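Local coordinates for protein methionine gamma-lyase (Trichomonas vaginalis, PDB 1E5E) that belongs to the Cys/Met metabolism family of pyridoxal-phosphate-dependent enzymes and here assembles as a tetramer of identical subunits, at residues Pro156-Leu161 against Met352-Val357. Numbering follows the deposited sequence.
Sequences PANPTL and MTHAVV. With PPJ (N-(hydroxy{3-hydroxy-2-methyl-5-[(phosphonooxy)methyl]pyridin-4-yl}methyl)norvaline), chain C.
Behind the wall of the PPJ pocket, Asn-158 and Pro-159, on the loop after strand 148-154, meet His-354, on the loop before helix 359-364, and illustrate how a second-shell ring can back a ligand-binding amide. With CG anti to the backbone N (chi1 -179°), Asn-158 extends to the ligand, and its ND2 serves two acceptors: PPJ O at 3.2 Å through a fairly straight bond (163°), and PPJ O3 at 3.0 Å through a weak, bent one. The other end of the amide, OD1, accepts from Arg-373, itself a ligand partner, which should fix the flip of the group. His-354 meets this amide edge-on: Asn-158 CG lies in the imidazole plane, CE1 stands 3.5 Å from OD1, and the two planes are 78° apart. One face of the ring is taken by Pro-159, whose CD sits 3.9 Å from the His-354 ring centroid in a CH-pi contact. The one N-H of His-354 NE2 is shared between Leu-110 O and, weakly, Asn-158 O, 3.2 Å away, while ND1 shares a hydrogen bond of 2.9 Å with Thr-353 OG1. That pairing ties the ring to another pocket residue, since Thr-353 CG2 packs 3.5 Å from PPJ OXT. Loops from the large and small sheets thus converge on one bound group, and Tyr-56 and Arg-58 of the second subunit complete the site, a cleft between subunits as in fold-type I pyridoxal-phosphate enzymes.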
ATOM      1  N   PRO A 156      -9.687 -31.880  -2.822  1.00 18.62           N
ATOM      2  CA  PRO A 156      -8.924 -32.919  -2.127  1.00 18.93           C
ATOM      3  C   PRO A 156      -8.569 -32.481  -0.722  1.00 21.02           C
ATOM      4  O   PRO A 156      -8.392 -31.257  -0.496  1.00 21.11           O
ATOM      5  CB  PRO A 156      -7.668 -33.096  -2.959  1.00 19.06           C
ATOM      6  CG  PRO A 156      -7.957 -32.467  -4.300  1.00 15.97           C
ATOM      7  CD  PRO A 156      -8.954 -31.372  -3.992  1.00 17.61           C
ATOM      8  N   ALA A 157      -8.460 -33.415   0.225  1.00 21.11           N
ATOM      9  CA  ALA A 157      -8.216 -33.066   1.613  1.00 23.48           C
ATOM     10  C   ALA A 157      -6.794 -32.637   1.970  1.00 24.26           C
ATOM     11  O   ALA A 157      -5.785 -33.087   1.425  1.00 25.12           O
ATOM     12  CB  ALA A 157      -8.531 -34.260   2.540  1.00 23.79           C
ATOM     13  N   ASN A 158      -6.724 -31.726   2.939  1.00 23.00           N
ATOM     14  CA  ASN A 158      -5.438 -31.197   3.405  1.00 22.94           C
ATOM     15  C   ASN A 158      -5.037 -32.024   4.606  1.00 22.54           C
ATOM     16  O   ASN A 158      -5.774 -31.958   5.592  1.00 23.32           O
ATOM     17  CB  ASN A 158      -5.618 -29.719   3.777  1.00 22.23           C
ATOM     18  CG  ASN A 158      -4.328 -29.072   4.251  1.00 23.14           C
ATOM     19  OD1 ASN A 158      -3.269 -29.728   4.299  1.00 21.95           O
ATOM     20  ND2 ASN A 158      -4.406 -27.771   4.552  1.00 21.24           N
ATOM     21  N   PRO A 159      -3.968 -32.787   4.548  1.00 23.03           N
ATOM     22  CA  PRO A 159      -3.026 -32.808   3.457  1.00 23.79           C
ATOM     23  C   PRO A 159      -2.916 -34.090   2.648  1.00 24.48           C
ATOM     24  O   PRO A 159      -2.054 -34.170   1.761  1.00 26.02           O
ATOM     25  CB  PRO A 159      -1.737 -32.665   4.292  1.00 21.80           C
ATOM     26  CG  PRO A 159      -1.956 -33.648   5.407  1.00 23.02           C
ATOM     27  CD  PRO A 159      -3.450 -33.613   5.689  1.00 23.62           C
ATOM     28  N   THR A 160      -3.739 -35.091   2.895  1.00 22.63           N
ATOM     29  CA  THR A 160      -3.613 -36.368   2.159  1.00 22.85           C
ATOM     30  C   THR A 160      -4.086 -36.379   0.714  1.00 22.74           C
ATOM     31  O   THR A 160      -3.706 -37.245  -0.088  1.00 21.54           O
ATOM     32  CB  THR A 160      -4.344 -37.453   2.957  1.00 22.06           C
ATOM     33  OG1 THR A 160      -5.741 -37.148   2.893  1.00 22.87           O
ATOM     34  CG2 THR A 160      -3.923 -37.386   4.448  1.00 22.51           C
ATOM     35  N   LEU A 161      -4.857 -35.383   0.276  1.00 20.62           N
ATOM     36  CA  LEU A 161      -5.438 -35.222  -1.020  1.00 20.48           C
ATOM     37  C   LEU A 161      -6.499 -36.295  -1.288  1.00 22.21           C
ATOM     38  O   LEU A 161      -6.877 -36.600  -2.418  1.00 21.54           O
ATOM     39  CB  LEU A 161      -4.410 -35.178  -2.161  1.00 20.06           C
ATOM     40  CG  LEU A 161      -3.224 -34.215  -1.932  1.00 19.99           C
ATOM     41  CD1 LEU A 161      -2.273 -34.196  -3.122  1.00 18.87           C
ATOM     42  CD2 LEU A 161      -3.743 -32.815  -1.586  1.00 18.31           C
ATOM     43  N   MET A 352       4.171 -29.775  11.539  1.00 25.40           N
ATOM     44  CA  MET A 352       3.935 -28.381  11.170  1.00 24.42           C
ATOM     45  C   MET A 352       2.468 -28.038  11.059  1.00 24.33           C
ATOM     46  O   MET A 352       1.812 -27.840  12.107  1.00 24.25           O
ATOM     47  CB  MET A 352       4.680 -28.032   9.855  1.00 23.70           C
ATOM     48  CG  MET A 352       6.196 -28.219  10.052  1.00 22.04           C
ATOM     49  SD  MET A 352       7.093 -27.894   8.532  1.00 20.58           S
ATOM     50  CE  MET A 352       8.732 -28.424   8.995  1.00 19.72           C
ATOM     51  N   THR A 353       1.821 -28.078   9.884  1.00 23.79           N
ATOM     52  CA  THR A 353       0.422 -27.692   9.783  1.00 23.79           C
ATOM     53  C   THR A 353      -0.539 -28.532  10.614  1.00 24.93           C
ATOM     54  O   THR A 353      -1.627 -28.093  10.985  1.00 23.35           O
ATOM     55  CB  THR A 353      -0.108 -27.760   8.322  1.00 24.77           C
ATOM     56  OG1 THR A 353       0.142 -29.079   7.751  1.00 21.40           O
ATOM     57  CG2 THR A 353       0.557 -26.672   7.495  1.00 21.85           C
ATOM     58  N   HIS A 354      -0.202 -29.797  10.886  1.00 25.13           N
ATOM     59  CA  HIS A 354      -1.149 -30.657  11.606  1.00 25.56           C
ATOM     60  C   HIS A 354      -0.627 -31.115  12.939  1.00 26.72           C
ATOM     61  O   HIS A 354      -1.243 -31.978  13.583  1.00 26.29           O
ATOM     62  CB  HIS A 354      -1.530 -31.862  10.725  1.00 24.44           C
ATOM     63  CG  HIS A 354      -2.446 -31.472   9.596  1.00 23.87           C
ATOM     64  ND1 HIS A 354      -1.986 -30.872   8.449  1.00 22.88           N
ATOM     65  CD2 HIS A 354      -3.793 -31.632   9.444  1.00 23.24           C
ATOM     66  CE1 HIS A 354      -3.020 -30.667   7.634  1.00 23.83           C
ATOM     67  NE2 HIS A 354      -4.137 -31.129   8.210  1.00 23.02           N
ATOM     68  N   ALA A 355       0.431 -30.455  13.424  1.00 26.59           N
ATOM     69  CA  ALA A 355       0.978 -30.774  14.734  1.00 27.76           C
ATOM     70  C   ALA A 355      -0.043 -30.479  15.833  1.00 29.23           C
ATOM     71  O   ALA A 355       0.013 -31.142  16.879  1.00 29.86           O
ATOM     72  CB  ALA A 355       2.238 -29.995  15.056  1.00 27.73           C
ATOM     73  N   VAL A 356      -0.982 -29.568  15.576  1.00 28.62           N
ATOM     74  CA  VAL A 356      -1.997 -29.229  16.567  1.00 30.37           C
ATOM     75  C   VAL A 356      -3.016 -30.344  16.737  1.00 29.95           C
ATOM     76  O   VAL A 356      -3.708 -30.401  17.765  1.00 31.07           O
ATOM     77  CB  VAL A 356      -2.643 -27.858  16.206  1.00 31.28           C
ATOM     78  CG1 VAL A 356      -3.501 -27.907  14.950  1.00 29.14           C
ATOM     79  CG2 VAL A 356      -3.469 -27.301  17.362  1.00 31.88           C
ATOM     80  N   VAL A 357      -3.125 -31.270  15.785  1.00 28.58           N
ATOM     81  CA  VAL A 357      -4.087 -32.368  15.890  1.00 26.90           C
ATOM     82  C   VAL A 357      -3.457 -33.542  16.627  1.00 27.02           C
ATOM     83  O   VAL A 357      -2.347 -33.937  16.281  1.00 25.31           O
ATOM     84  CB  VAL A 357      -4.525 -32.822  14.494  1.00 27.00           C
ATOM     85  CG1 VAL A 357      -5.579 -33.914  14.641  1.00 26.48           C
ATOM     86  CG2 VAL A 357      -5.061 -31.653  13.674  1.00 26.28           C
TER
HETATM   87  N1  PPJ C 405      -8.674 -23.975   4.599  1.00 20.73           N
HETATM   88  C2  PPJ C 405      -7.665 -24.671   4.034  1.00 20.37           C
HETATM   89  C6  PPJ C 405      -8.428 -23.052   5.571  1.00 21.63           C
HETATM   90  C2A PPJ C 405      -7.799 -25.901   3.370  1.00 18.06           C
HETATM   91  C3  PPJ C 405      -6.363 -24.251   4.374  1.00 20.07           C
HETATM   92  O3  PPJ C 405      -5.408 -25.023   3.928  1.00 18.32           O
HETATM   93  C4  PPJ C 405      -6.103 -23.162   5.212  1.00 20.86           C
HETATM   94  C4A PPJ C 405      -4.743 -22.834   5.495  1.00 22.62           C
HETATM   95  C5  PPJ C 405      -7.155 -22.560   5.901  1.00 21.06           C
HETATM   96  N   PPJ C 405      -3.733 -23.722   5.433  1.00 21.88           N
HETATM   97  C5A PPJ C 405      -7.044 -21.341   6.646  1.00 19.42           C
HETATM   98  OP4 PPJ C 405      -6.907 -20.353   5.825  1.00 19.64           O
HETATM   99  P   PPJ C 405      -6.093 -19.136   6.451  1.00 17.93           P
HETATM  100  OP1 PPJ C 405      -6.134 -18.005   5.329  1.00 18.71           O
HETATM  101  OP2 PPJ C 405      -4.638 -19.603   6.762  1.00 18.37           O
HETATM  102  OP3 PPJ C 405      -6.772 -18.594   7.785  1.00 18.41           O
HETATM  103  CA  PPJ C 405      -2.416 -23.415   5.608  1.00 22.87           C
HETATM  104  CB  PPJ C 405      -1.957 -22.550   6.705  1.00 22.76           C
HETATM  105  C   PPJ C 405      -1.545 -24.532   5.427  1.00 21.53           C
HETATM  106  CG  PPJ C 405      -2.026 -22.966   8.129  1.00 24.27           C
HETATM  107  CD  PPJ C 405      -0.700 -23.386   8.557  1.00 23.92           C
HETATM  108  O   PPJ C 405      -2.084 -25.676   5.203  1.00 21.82           O
HETATM  109  OXT PPJ C 405      -0.314 -24.375   5.021  1.00 23.08           O